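Local structure of SorB (Sorangium cellulosum, 6B2V) at residues P29-E34 against L68-A73; T162-M167 against R228-P233; L181-H186 against S221-G226. The protein builds part of the antibiotic sorangicin as a modular polyketide synthase, of which this pyran synthase domain of module nine, a dehydratase-like double hotdog, probably closes a pyran ring. All coordinates share one frame; numbering follows the deposited sequence.

Contact 1 (P29-E34 against L68-A73)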
ATOM      1  N   PRO A  29      -1.740 -14.897  -6.062  1.00 21.25           N
ATOM      2  CA  PRO A  29      -0.487 -14.654  -6.769  1.00 21.45           C
ATOM      3  C   PRO A  29       0.735 -14.522  -5.860  1.00 19.74           C
ATOM      4  O   PRO A  29       1.817 -14.690  -6.297  1.00 21.53           O
ATOM      5  CB  PRO A  29      -0.733 -13.336  -7.474  1.00 26.52           C
ATOM      6  CG  PRO A  29      -2.197 -13.313  -7.665  1.00 25.38           C
ATOM      7  CD  PRO A  29      -2.766 -13.920  -6.454  1.00 21.95           C
ATOM      8  N   LEU A  30       0.504 -14.131  -4.634  1.00 20.77           N
ATOM      9  CA  LEU A  30       1.615 -13.910  -3.716  1.00 19.20           C
ATOM     10  C   LEU A  30       1.837 -14.959  -2.647  1.00 19.18           C
ATOM     11  O   LEU A  30       2.729 -14.845  -1.885  1.00 21.34           O
ATOM     12  CB  LEU A  30       1.536 -12.513  -3.091  1.00 18.86           C
ATOM     13  CG  LEU A  30       1.233 -11.346  -4.020  1.00 17.16           C
ATOM     14  CD1 LEU A  30       1.037 -10.112  -3.184  1.00 17.03           C
ATOM     15  CD2 LEU A  30       2.319 -11.115  -5.046  1.00 18.81           C
ATOM     16  N   VAL A  31       0.962 -15.927  -2.551  1.00 20.23           N
ATOM     17  CA  VAL A  31       1.102 -16.977  -1.589  1.00 20.64           C
ATOM     18  C   VAL A  31       0.913 -18.312  -2.267  1.00 22.50           C
ATOM     19  O   VAL A  31      -0.156 -18.657  -2.572  1.00 25.71           O
ATOM     20  CB  VAL A  31       0.032 -16.840  -0.521  1.00 22.81           C
ATOM     21  CG1 VAL A  31       0.154 -17.944   0.482  1.00 22.83           C
ATOM     22  CG2 VAL A  31       0.142 -15.496   0.143  1.00 22.14           C
ATOM     23  N   HIS A  32       1.993 -19.033  -2.498  1.00 23.09           N
ATOM     24  CA  HIS A  32       1.905 -20.305  -3.188  1.00 23.47           C
ATOM     25  C   HIS A  32       1.828 -21.577  -2.357  1.00 26.49           C
ATOM     26  O   HIS A  32       1.218 -22.515  -2.763  1.00 26.78           O
ATOM     27  CB  HIS A  32       3.034 -20.421  -4.187  1.00 22.92           C
ATOM     28  CG  HIS A  32       3.130 -19.278  -5.138  1.00 24.88           C
ATOM     29  ND1 HIS A  32       4.237 -19.036  -5.902  1.00 26.57           N
ATOM     30  CD2 HIS A  32       2.238 -18.324  -5.462  1.00 27.02           C
ATOM     31  CE1 HIS A  32       4.033 -17.972  -6.644  1.00 29.57           C
ATOM     32  NE2 HIS A  32       2.823 -17.519  -6.393  1.00 25.63           N
ATOM     33  N   ARG A  33       2.484 -21.614  -1.207  1.00 25.89           N
ATOM     34  CA  ARG A  33       2.440 -22.833  -0.414  1.00 27.92           C
ATOM     35  C   ARG A  33       2.645 -22.543   1.059  1.00 31.90           C
ATOM     36  O   ARG A  33       3.177 -21.500   1.436  1.00 27.28           O
ATOM     37  CB  ARG A  33       3.390 -23.881  -1.001  1.00 31.18           C
ATOM     38  CG  ARG A  33       4.859 -23.504  -0.917  1.00 32.77           C
ATOM     39  CD  ARG A  33       5.737 -24.541  -1.602  1.00 39.54           C
ATOM     40  NE  ARG A  33       7.157 -24.216  -1.491  1.00 45.79           N
ATOM     41  CZ  ARG A  33       7.797 -23.372  -2.293  1.00 47.41           C
ATOM     42  NH1 ARG A  33       7.144 -22.762  -3.273  1.00 46.39           N
ATOM     43  NH2 ARG A  33       9.090 -23.138  -2.117  1.00 44.56           N
ATOM     44  N   GLU A  34       2.212 -23.483   1.889  1.00 27.34           N
ATOM     45  CA  GLU A  34       2.447 -23.399   3.310  1.00 25.48           C
ATOM     46  C   GLU A  34       3.754 -24.151   3.576  1.00 27.74           C
ATOM     47  O   GLU A  34       4.001 -25.156   3.000  1.00 33.32           O
ATOM     48  CB  GLU A  34       1.291 -23.914   4.171  1.00 28.06           C
ATOM     49  CG  GLU A  34       1.593 -23.784   5.651  1.00 30.18           C
ATOM     50  CD  GLU A  34       0.421 -23.806   6.585  1.00 32.45           C
ATOM     51  OE1 GLU A  34      -0.691 -23.965   6.158  1.00 34.30           O
ATOM     52  OE2 GLU A  34       0.656 -23.633   7.740  1.00 33.93           O
ATOM     53  N   LEU A  68       1.882  -5.938   1.979  1.00 13.34           N
ATOM     54  CA  LEU A  68       0.703  -5.856   2.788  1.00 12.38           C
ATOM     55  C   LEU A  68      -0.303  -6.864   2.306  1.00 14.35           C
ATOM     56  O   LEU A  68      -0.908  -7.512   3.060  1.00 15.58           O
ATOM     57  CB  LEU A  68       0.080  -4.460   2.751  1.00 13.81           C
ATOM     58  CG  LEU A  68       0.951  -3.315   3.265  1.00 13.27           C
ATOM     59  CD1 LEU A  68       0.290  -1.981   3.107  1.00 15.72           C
ATOM     60  CD2 LEU A  68       1.367  -3.518   4.703  1.00 14.81           C
ATOM     61  N   GLU A  69      -0.461  -6.920   1.006  1.00 13.43           N
ATOM     62  CA  GLU A  69      -1.378  -7.895   0.418  1.00 14.44           C
ATOM     63  C   GLU A  69      -0.915  -9.342   0.687  1.00 16.10           C
ATOM     64  O   GLU A  69      -1.690 -10.184   0.941  1.00 16.58           O
ATOM     65  CB  GLU A  69      -1.573  -7.624  -1.090  1.00 14.09           C
ATOM     66  CG  GLU A  69      -2.376  -8.668  -1.880  1.00 15.23           C
ATOM     67  CD  GLU A  69      -3.857  -8.702  -1.572  1.00 15.66           C
ATOM     68  OE1 GLU A  69      -4.359  -7.837  -0.933  1.00 15.18           O
ATOM     69  OE2 GLU A  69      -4.475  -9.641  -2.014  1.00 17.70           O
ATOM     70  N   MET A  70       0.375  -9.584   0.615  1.00 14.38           N
ATOM     71  CA  MET A  70       0.902 -10.901   0.877  1.00 16.53           C
ATOM     72  C   MET A  70       0.643 -11.333   2.319  1.00 15.74           C
ATOM     73  O   MET A  70       0.220 -12.423   2.548  1.00 18.00           O
ATOM     74  CB  MET A  70       2.402 -10.957   0.558  1.00 16.36           C
ATOM     75  CG  MET A  70       2.988 -12.343   0.727  1.00 17.54           C
ATOM     76  SD  MET A  70       4.771 -12.269   0.386  1.00 19.57           S
ATOM     77  CE  MET A  70       5.192 -14.011   0.450  1.00 17.69           C
ATOM     78  N   ALA A  71       0.895 -10.443   3.255  1.00 13.63           N
ATOM     79  CA  ALA A  71       0.654 -10.762   4.626  1.00 14.25           C
ATOM     80  C   ALA A  71      -0.822 -11.050   4.898  1.00 18.37           C
ATOM     81  O   ALA A  71      -1.129 -11.966   5.558  1.00 17.77           O
ATOM     82  CB  ALA A  71       1.121  -9.645   5.506  1.00 16.44           C
ATOM     83  N   ARG A  72      -1.693 -10.229   4.357  1.00 15.48           N
ATOM     84  CA  ARG A  72      -3.114 -10.441   4.499  1.00 19.36           C
ATOM     85  C   ARG A  72      -3.540 -11.749   3.852  1.00 20.99           C
ATOM     86  O   ARG A  72      -4.293 -12.477   4.416  1.00 20.20           O
ATOM     87  CB  ARG A  72      -3.891  -9.294   3.846  1.00 17.10           C
ATOM     88  CG  ARG A  72      -5.418  -9.363   3.946  1.00 21.31           C
ATOM     89  CD  ARG A  72      -6.079  -8.697   2.728  1.00 22.44           C
ATOM     90  NE  ARG A  72      -5.814  -9.336   1.464  1.00 19.66           N
ATOM     91  CZ  ARG A  72      -6.295 -10.501   1.091  1.00 21.66           C
ATOM     92  NH1 ARG A  72      -7.096 -11.162   1.879  1.00 26.04           N
ATOM     93  NH2 ARG A  72      -5.998 -10.990  -0.065  1.00 21.66           N
ATOM     94  N   ALA A  73      -3.051 -12.016   2.653  1.00 18.09           N
ATOM     95  CA  ALA A  73      -3.396 -13.234   1.963  1.00 18.03           C
ATOM     96  C   ALA A  73      -2.922 -14.455   2.745  1.00 20.16           C
ATOM     97  O   ALA A  73      -3.599 -15.437   2.798  1.00 22.69           O
ATOM     98  CB  ALA A  73      -2.842 -13.221   0.581  1.00 19.53           C
TER
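In the N-terminal hotdog fold of this dehydratase-like domain, Leu30 and Val31, on the segment that leads into edge strand 33-35, lie against one side of the hotdog helix 64-77. The seam is apolar, and no hydrogen bond crosses it. Leu30 enters with CB beside the CB of Met70, 4.1 Å away, while its CD1 reaches the CG of Glu69 at 3.9 Å; the Leu30 and Glu69 side chains cross at about a right angle. Met70, with CG anti to its backbone N (chi1 -176°) and an extended chain beyond, runs past the backbone of Leu30, so that its CE comes 3.5 Å from Leu30 O. This carbonyl oxygen is buried against the methionine and has no polar partner in the model.

Glu69 gives the contact only its aliphatic part. Arg72 grips its carboxylate side-on, meeting it from above its plane, with NH2 to OE2 at 2.8 Å and NE to OE1 at 3.2 Å; the carboxylate also accepts from His28 and from the backbone N of Leu204 and Leu205. Strand 41-48 packs on the entering segment through Phe48 at Leu30 and Phe44 at Val31, and a classic beta bulge sets His32 and Arg33 both opposite Ala45. One turn along the helix from Met70, Ala73 completes the seam: its CB meets Val31 CG2 at 3.8 Å.

Contact 2 (T162-M167 against R228-P233)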
ATOM      1  N   THR A 162       3.338  13.180 -16.184  1.00 25.19           N
ATOM      2  CA  THR A 162       4.588  13.837 -16.365  1.00 27.26           C
ATOM      3  C   THR A 162       5.319  14.123 -15.073  1.00 26.84           C
ATOM      4  O   THR A 162       6.474  13.832 -14.965  1.00 27.98           O
ATOM      5  CB  THR A 162       4.380  15.149 -17.150  1.00 28.15           C
ATOM      6  OG1 THR A 162       3.785  14.875 -18.398  1.00 27.32           O
ATOM      7  CG2 THR A 162       5.665  15.837 -17.375  1.00 28.27           C
ATOM      8  N   ARG A 163       4.623  14.641 -14.082  1.00 25.29           N
ATOM      9  CA  ARG A 163       5.257  14.966 -12.840  1.00 28.87           C
ATOM     10  C   ARG A 163       5.816  13.804 -12.062  1.00 29.76           C
ATOM     11  O   ARG A 163       6.889  13.898 -11.537  1.00 30.82           O
ATOM     12  CB  ARG A 163       4.312  15.742 -11.938  1.00 29.72           C
ATOM     13  CG  ARG A 163       3.933  17.083 -12.497  1.00 26.80           C
ATOM     14  CD  ARG A 163       5.045  18.119 -12.342  1.00 32.73           C
ATOM     15  NE  ARG A 163       5.495  18.238 -10.976  1.00 32.88           N
ATOM     16  CZ  ARG A 163       4.906  19.005 -10.075  1.00 32.36           C
ATOM     17  NH1 ARG A 163       3.856  19.714 -10.403  1.00 29.26           N
ATOM     18  NH2 ARG A 163       5.366  19.068  -8.862  1.00 32.96           N
ATOM     19  N   ASN A 164       5.050  12.757 -11.930  1.00 22.41           N
ATOM     20  CA  ASN A 164       5.505  11.626 -11.159  1.00 26.93           C
ATOM     21  C   ASN A 164       6.604  10.842 -11.812  1.00 29.65           C
ATOM     22  O   ASN A 164       7.503  10.428 -11.162  1.00 30.65           O
ATOM     23  CB  ASN A 164       4.362  10.770 -10.664  1.00 27.29           C
ATOM     24  CG  ASN A 164       3.539  11.467  -9.611  1.00 24.92           C
ATOM     25  OD1 ASN A 164       3.992  11.671  -8.553  1.00 25.61           O
ATOM     26  ND2 ASN A 164       2.331  11.823  -9.943  1.00 24.87           N
ATOM     27  N   GLU A 165       6.528  10.684 -13.129  1.00 29.20           N
ATOM     28  CA  GLU A 165       7.551   9.982 -13.901  1.00 29.45           C
ATOM     29  C   GLU A 165       8.862  10.716 -13.816  1.00 31.29           C
ATOM     30  O   GLU A 165       9.883  10.138 -13.706  1.00 33.67           O
ATOM     31  CB  GLU A 165       7.142   9.805 -15.352  1.00 32.45           C
ATOM     32  CG  GLU A 165       6.133   8.706 -15.597  1.00 32.06           C
ATOM     33  CD  GLU A 165       5.841   8.509 -17.070  1.00 33.54           C
ATOM     34  OE1 GLU A 165       6.300   9.324 -17.873  1.00 42.43           O
ATOM     35  OE2 GLU A 165       5.169   7.575 -17.425  1.00 32.54           O
ATOM     36  N   ALA A 166       8.797  12.026 -13.803  1.00 30.93           N
ATOM     37  CA  ALA A 166       9.984  12.853 -13.690  1.00 34.55           C
ATOM     38  C   ALA A 166      10.672  12.677 -12.356  1.00 32.91           C
ATOM     39  O   ALA A 166      11.857  12.932 -12.231  1.00 34.21           O
ATOM     40  CB  ALA A 166       9.646  14.300 -13.914  1.00 32.99           C
ATOM     41  N   MET A 167       9.890  12.274 -11.388  1.00 31.87           N
ATOM     42  CA  MET A 167      10.368  12.070 -10.054  1.00 32.40           C
ATOM     43  C   MET A 167      10.836  10.664  -9.797  1.00 29.77           C
ATOM     44  O   MET A 167      11.168  10.358  -8.702  1.00 33.51           O
ATOM     45  CB  MET A 167       9.390  12.612  -9.018  1.00 33.12           C
ATOM     46  CG  MET A 167       9.456  14.146  -8.981  1.00 33.70           C
ATOM     47  SD  MET A 167       8.513  14.978  -7.713  1.00 32.83           S
ATOM     48  CE  MET A 167       6.877  14.231  -7.984  1.00 26.68           C
ATOM     49  N   ARG A 228      12.337  16.376  -5.483  1.00 24.81           N
ATOM     50  CA  ARG A 228      12.075  15.712  -6.717  1.00 26.24           C
ATOM     51  C   ARG A 228      12.530  14.248  -6.812  1.00 24.09           C
ATOM     52  O   ARG A 228      12.447  13.700  -7.831  1.00 34.12           O
ATOM     53  CB  ARG A 228      12.743  16.498  -7.854  1.00 28.27           C
ATOM     54  CG  ARG A 228      11.935  17.668  -8.318  1.00 33.39           C
ATOM     55  CD  ARG A 228      12.666  18.500  -9.365  1.00 33.96           C
ATOM     56  NE  ARG A 228      12.664  17.861 -10.658  1.00 29.69           N
ATOM     57  CZ  ARG A 228      11.735  18.039 -11.578  1.00 28.91           C
ATOM     58  NH1 ARG A 228      10.682  18.811 -11.367  1.00 32.91           N
ATOM     59  NH2 ARG A 228      11.852  17.446 -12.691  1.00 34.08           N
ATOM     60  N   GLU A 229      13.062  13.672  -5.767  1.00 24.72           N
ATOM     61  CA  GLU A 229      13.500  12.303  -5.785  1.00 24.51           C
ATOM     62  C   GLU A 229      12.358  11.445  -5.192  1.00 24.22           C
ATOM     63  O   GLU A 229      11.847  11.768  -4.193  1.00 22.86           O
ATOM     64  CB  GLU A 229      14.780  12.164  -4.968  1.00 27.44           C
ATOM     65  CG  GLU A 229      16.004  12.945  -5.460  1.00 32.38           C
ATOM     66  CD  GLU A 229      16.596  12.374  -6.700  1.00 36.95           C
ATOM     67  OE1 GLU A 229      16.844  11.188  -6.711  1.00 38.58           O
ATOM     68  OE2 GLU A 229      16.824  13.123  -7.642  1.00 39.97           O
ATOM     69  N   TRP A 230      12.040  10.328  -5.825  1.00 23.30           N
ATOM     70  CA  TRP A 230      10.932   9.479  -5.354  1.00 22.17           C
ATOM     71  C   TRP A 230      11.139   8.975  -3.953  1.00 20.00           C
ATOM     72  O   TRP A 230      12.249   8.741  -3.544  1.00 21.22           O
ATOM     73  CB  TRP A 230      10.727   8.277  -6.278  1.00 20.79           C
ATOM     74  CG  TRP A 230       9.395   7.605  -6.103  1.00 19.94           C
ATOM     75  CD1 TRP A 230       9.152   6.392  -5.622  1.00 18.97           C
ATOM     76  CD2 TRP A 230       8.141   8.193  -6.346  1.00 19.92           C
ATOM     77  NE1 TRP A 230       7.817   6.162  -5.558  1.00 20.83           N
ATOM     78  CE2 TRP A 230       7.174   7.271  -6.001  1.00 18.10           C
ATOM     79  CE3 TRP A 230       7.743   9.425  -6.816  1.00 21.33           C
ATOM     80  CZ2 TRP A 230       5.849   7.528  -6.149  1.00 20.25           C
ATOM     81  CZ3 TRP A 230       6.430   9.674  -6.968  1.00 25.15           C
ATOM     82  CH2 TRP A 230       5.494   8.731  -6.635  1.00 21.00           C
ATOM     83  N   ARG A 231      10.038   8.842  -3.242  1.00 13.39           N
ATOM     84  CA  ARG A 231      10.074   8.336  -1.914  1.00 14.15           C
ATOM     85  C   ARG A 231       9.273   7.034  -1.836  1.00 15.90           C
ATOM     86  O   ARG A 231       8.327   6.857  -2.514  1.00 15.95           O
ATOM     87  CB  ARG A 231       9.575   9.396  -0.931  1.00 14.51           C
ATOM     88  CG  ARG A 231      10.482  10.628  -0.839  1.00 15.20           C
ATOM     89  CD  ARG A 231       9.973  11.726   0.054  1.00 16.27           C
ATOM     90  NE  ARG A 231      10.970  12.765   0.232  1.00 18.95           N
ATOM     91  CZ  ARG A 231      10.864  13.755   1.070  1.00 16.38           C
ATOM     92  NH1 ARG A 231       9.814  13.903   1.818  1.00 26.58           N
ATOM     93  NH2 ARG A 231      11.842  14.611   1.174  1.00 19.51           N
ATOM     94  N   PHE A 232       9.754   6.135  -1.008  1.00 14.12           N
ATOM     95  CA  PHE A 232       9.172   4.834  -0.801  1.00 14.67           C
ATOM     96  C   PHE A 232       8.629   4.669   0.599  1.00 15.12           C
ATOM     97  O   PHE A 232       9.156   5.201   1.504  1.00 12.78           O
ATOM     98  CB  PHE A 232      10.219   3.757  -1.055  1.00 13.79           C
ATOM     99  CG  PHE A 232      10.837   3.843  -2.374  1.00 15.45           C
ATOM    100  CD1 PHE A 232      11.868   4.691  -2.594  1.00 17.09           C
ATOM    101  CD2 PHE A 232      10.365   3.105  -3.383  1.00 19.06           C
ATOM    102  CE1 PHE A 232      12.444   4.797  -3.815  1.00 20.21           C
ATOM    103  CE2 PHE A 232      10.923   3.194  -4.629  1.00 21.57           C
ATOM    104  CZ  PHE A 232      11.973   4.044  -4.837  1.00 22.33           C
ATOM    105  N   PRO A 233       7.582   3.877   0.730  1.00 14.59           N
ATOM    106  CA  PRO A 233       7.014   3.689   2.049  1.00 13.51           C
ATOM    107  C   PRO A 233       8.069   3.130   3.059  1.00 12.85           C
ATOM    108  O   PRO A 233       8.750   2.267   2.721  1.00 15.25           O
ATOM    109  CB  PRO A 233       5.905   2.649   1.793  1.00 14.63           C
ATOM    110  CG  PRO A 233       5.498   2.978   0.411  1.00 13.00           C
ATOM    111  CD  PRO A 233       6.701   3.386  -0.332  1.00 14.88           C
TER
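Met167 fits against the backbone of Arg228 and Trp230 where helix 160-166 of the C-terminal hotdog fold gives way to a loop, opposite the segment that leads into strand 232-241. This is the tight part. Met167 CG lies 3.2 Å from Arg228 O, and Met167 CA makes a CH-O contact of 3.5 Å with the same oxygen. With CG anti to the carbonyl carbon (chi1 -75°) and SD anti to CA across chi2, the chain brings SD to 3.8 Å from Arg228 CA. Met167 O lies 3.0 Å from Trp230 N and close to Trp230 CB, and Met167 CB meets Trp230 CE3 at 4.2 Å.

Asn164 meets the indole at its edge: OD1 lies near the ring plane, 3.5 Å from Trp230 CZ3, with amide and ring planes 89° apart. Its ND2 is bonded to Ala160 O, which orients the amide, whereas the buried OD1 has no polar partner in the model. Phe219 and Ile218 of helix 207-225 back Asn164 and Trp230 respectively.

The solvent side is looser. There the exposed Arg228, bent at chi3, brings its guanidinium near Ala166, whose CB approaches NH2 only to 4.0 Å. The like-charged Arg163 stays 5.2 Å off, NE to Arg228 NH1. With methylenes on main-chain oxygens and an amide oxygen at the indole edge, the joint probably relies on close packing more than on side-chain hydrogen bonds.

Contact 3 (L181-H186 against S221-G226)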
ATOM      1  N   LEU A 181      -5.183  14.699 -11.036  1.00 10.93           N
ATOM      2  CA  LEU A 181      -4.659  15.035  -9.748  1.00 10.60           C
ATOM      3  C   LEU A 181      -4.700  16.549  -9.443  1.00 10.16           C
ATOM      4  O   LEU A 181      -4.202  17.282 -10.187  1.00 12.01           O
ATOM      5  CB  LEU A 181      -3.213  14.535  -9.666  1.00 10.95           C
ATOM      6  CG  LEU A 181      -2.418  14.798  -8.382  1.00 12.85           C
ATOM      7  CD1 LEU A 181      -3.076  14.178  -7.172  1.00 13.72           C
ATOM      8  CD2 LEU A 181      -1.024  14.195  -8.487  1.00 14.88           C
ATOM      9  N   VAL A 182      -5.292  16.961  -8.330  1.00 10.14           N
ATOM     10  CA  VAL A 182      -5.296  18.332  -7.887  1.00 10.77           C
ATOM     11  C   VAL A 182      -4.807  18.378  -6.435  1.00  9.86           C
ATOM     12  O   VAL A 182      -4.890  17.455  -5.721  1.00 10.66           O
ATOM     13  CB  VAL A 182      -6.684  19.035  -8.025  1.00  9.93           C
ATOM     14  CG1 VAL A 182      -7.162  19.086  -9.467  1.00 11.39           C
ATOM     15  CG2 VAL A 182      -7.722  18.363  -7.139  1.00  9.34           C
ATOM     16  N   HIS A 183      -4.264  19.524  -6.091  1.00  9.16           N
ATOM     17  CA  HIS A 183      -3.731  19.680  -4.778  1.00  9.98           C
ATOM     18  C   HIS A 183      -3.604  21.114  -4.265  1.00  9.78           C
ATOM     19  O   HIS A 183      -3.613  22.009  -4.996  1.00 10.43           O
ATOM     20  CB  HIS A 183      -2.351  18.968  -4.723  1.00  9.03           C
ATOM     21  CG  HIS A 183      -1.227  19.685  -5.403  1.00 11.44           C
ATOM     22  ND1 HIS A 183      -0.417  20.553  -4.729  1.00 12.17           N
ATOM     23  CD2 HIS A 183      -0.784  19.657  -6.672  1.00 14.27           C
ATOM     24  CE1 HIS A 183       0.497  21.014  -5.551  1.00 13.95           C
ATOM     25  NE2 HIS A 183       0.295  20.498  -6.737  1.00 15.64           N
ATOM     26  N   SER A 184      -3.551  21.210  -2.964  1.00  8.89           N
ATOM     27  CA  SER A 184      -3.180  22.435  -2.263  1.00  9.61           C
ATOM     28  C   SER A 184      -1.750  22.263  -1.709  1.00 11.53           C
ATOM     29  O   SER A 184      -1.039  21.399  -2.103  1.00 13.41           O
ATOM     30  CB  SER A 184      -4.092  22.763  -1.080  1.00  9.80           C
ATOM     31  OG  SER A 184      -3.978  21.818  -0.107  1.00 10.59           O
ATOM     32  N   ASP A 185      -1.371  23.103  -0.781  1.00 10.85           N
ATOM     33  CA  ASP A 185      -0.049  22.929  -0.210  1.00  9.55           C
ATOM     34  C   ASP A 185       0.040  21.772   0.760  1.00 12.99           C
ATOM     35  O   ASP A 185       1.101  21.435   1.127  1.00 15.29           O
ATOM     36  CB  ASP A 185       0.507  24.207   0.448  1.00 12.50           C
ATOM     37  CG  ASP A 185      -0.350  24.745   1.532  1.00 14.11           C
ATOM     38  OD1 ASP A 185      -1.381  24.219   1.827  1.00 13.60           O
ATOM     39  OD2 ASP A 185       0.041  25.756   2.070  1.00 17.16           O
ATOM     40  N   HIS A 186      -1.081  21.206   1.182  1.00 10.51           N
ATOM     41  CA  HIS A 186      -1.086  20.130   2.147  1.00 10.33           C
ATOM     42  C   HIS A 186      -2.124  18.998   1.949  1.00 11.53           C
ATOM     43  O   HIS A 186      -2.205  18.133   2.716  1.00 11.31           O
ATOM     44  CB  HIS A 186      -1.316  20.675   3.549  1.00 12.12           C
ATOM     45  CG  HIS A 186      -2.668  21.255   3.721  1.00 12.71           C
ATOM     46  ND1 HIS A 186      -2.994  22.493   3.248  1.00 13.95           N
ATOM     47  CD2 HIS A 186      -3.796  20.745   4.250  1.00 13.70           C
ATOM     48  CE1 HIS A 186      -4.254  22.742   3.524  1.00 14.50           C
ATOM     49  NE2 HIS A 186      -4.764  21.695   4.126  1.00 16.00           N
ATOM     50  N   SER A 221       4.245  14.535  -0.301  1.00 12.25           N
ATOM     51  CA  SER A 221       5.444  14.539   0.528  1.00 14.07           C
ATOM     52  C   SER A 221       6.536  15.273  -0.191  1.00 14.96           C
ATOM     53  O   SER A 221       7.193  16.030   0.384  1.00 15.72           O
ATOM     54  CB  SER A 221       5.899  13.089   0.852  1.00 13.51           C
ATOM     55  OG  SER A 221       6.979  13.032   1.763  1.00 15.86           O
ATOM     56  N   LEU A 222       6.683  15.008  -1.464  1.00 14.24           N
ATOM     57  CA  LEU A 222       7.682  15.693  -2.282  1.00 14.13           C
ATOM     58  C   LEU A 222       7.434  17.198  -2.438  1.00 17.98           C
ATOM     59  O   LEU A 222       8.294  17.994  -2.207  1.00 16.57           O
ATOM     60  CB  LEU A 222       7.796  15.035  -3.651  1.00 13.77           C
ATOM     61  CG  LEU A 222       8.374  13.627  -3.589  1.00 17.27           C
ATOM     62  CD1 LEU A 222       8.235  13.010  -4.957  1.00 23.70           C
ATOM     63  CD2 LEU A 222       9.806  13.640  -3.184  1.00 19.91           C
ATOM     64  N   ILE A 223       6.088  17.481  -2.713  1.00 14.46           N
ATOM     65  CA  ILE A 223       6.030  18.909  -2.976  1.00 16.87           C
ATOM     66  C   ILE A 223       6.034  19.720  -1.682  1.00 19.56           C
ATOM     67  O   ILE A 223       6.701  20.750  -1.596  1.00 18.85           O
ATOM     68  CB  ILE A 223       4.781  19.281  -3.797  1.00 20.15           C
ATOM     69  CG1 ILE A 223       3.509  18.933  -3.022  1.00 24.24           C
ATOM     70  CG2 ILE A 223       4.800  18.575  -5.144  1.00 27.20           C
ATOM     71  CD1 ILE A 223       2.870  20.120  -2.334  1.00 29.66           C
ATOM     72  N   GLN A 224       5.709  19.161  -0.540  1.00 15.93           N
ATOM     73  CA  GLN A 224       5.890  19.859   0.685  1.00 18.07           C
ATOM     74  C   GLN A 224       7.326  20.119   1.054  1.00 18.80           C
ATOM     75  O   GLN A 224       7.607  21.055   1.720  1.00 21.30           O
ATOM     76  CB  GLN A 224       5.146  19.196   1.827  1.00 19.32           C
ATOM     77  CG  GLN A 224       3.631  19.298   1.725  1.00 18.95           C
ATOM     78  CD  GLN A 224       2.935  19.139   3.056  1.00 16.97           C
ATOM     79  OE1 GLN A 224       3.046  18.156   3.658  1.00 19.79           O
ATOM     80  NE2 GLN A 224       2.272  20.153   3.494  1.00 18.05           N
ATOM     81  N   ASP A 225       8.197  19.215   0.693  1.00 17.17           N
ATOM     82  CA  ASP A 225       9.596  19.336   1.014  1.00 18.78           C
ATOM     83  C   ASP A 225      10.427  19.928  -0.115  1.00 20.16           C
ATOM     84  O   ASP A 225      11.595  20.032  -0.020  1.00 21.36           O
ATOM     85  CB  ASP A 225      10.172  17.953   1.400  1.00 20.10           C
ATOM     86  CG  ASP A 225      11.151  18.030   2.473  1.00 29.48           C
ATOM     87  OD1 ASP A 225      11.116  18.975   3.254  1.00 32.72           O
ATOM     88  OD2 ASP A 225      11.991  17.162   2.522  1.00 28.86           O
ATOM     89  N   GLY A 226       9.773  20.280  -1.180  1.00 19.03           N
ATOM     90  CA  GLY A 226      10.455  20.817  -2.317  1.00 19.56           C
ATOM     91  C   GLY A 226      11.439  19.886  -2.977  1.00 22.82           C
ATOM     92  O   GLY A 226      12.409  20.316  -3.531  1.00 23.94           O
TER
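Asp185 and His186, in the tight connection between antiparallel strands 178-183 and 187-192 of the C-terminal hotdog fold, meet Gln224 near the end of the hotdog helix 207-225. That helix closes with a Schellman motif in which Gly226 takes positive phi.

One hydrogen bond crosses the contact. Gln224 NE2 gives to Asp185 O at 2.9 Å, with a bent N-H...O angle of 132°; the donor is tilted 18° from the carbonyl plane. The Gln224 chain, extended beyond CG, carries the amide to the turn, where NE2 also lies 3.6 Å from His186 CB. The other end of the amide is held as well, since OE1 bonds to Tyr268 OH and Arg255 NH2, so both polar atoms of the amide are engaged and its rotation is fixed.

Van der Waals contact comes from Ile223, whose CD1 lies against polar as well as carbon atoms. Its CG1 sits between the backbone N and the carbonyl carbon (chi1 62°), and CD1 reaches 4.1 Å from His183 ND1. The same methyl also lies near the carbonyl oxygens of Ser184 and Asp185. The His183 ring packs edge-to-face with Phe219 of the same helix, while Arg163 of helix 160-166 touches Ile223.

Polar bonds within 181-186 shape the turn that Gln224 and Ile223 touch. His183 ND1 donates to Ser184 O, an acceptor that lies in its ring plane, and this holds the imidazole beside Ile223. Ser184 OG accepts from His186 N in an ST turn, and also lies over one face of the His186 ring. On the exposed side, His186 ND1 donates to Asp185 OD1 at 2.8 Å, almost straight and nearly in line with the carboxylate C-O bond.

In the fold
Contact 1 belongs to the N-terminal hotdog, contacts 2 and 3 to the C-terminal one, on the opposite side of the chain's centre; the centres of contacts 1 and 3 lie about 33 Å apart. Contact 1 is buried and apolar, contact 2 partly buried with side chains on backbone carbonyls, and contact 3 a surface joint with a hydrogen bond across it. Contacts 1 and 3 each use the long helix of their own hotdog. Contact 3 is nested in the loop closed by contact 2, and the two touch: Arg231 forms a salt bridge to Asp225, and Met167 packs on Leu222, so both involve the last turns of helix 207-225.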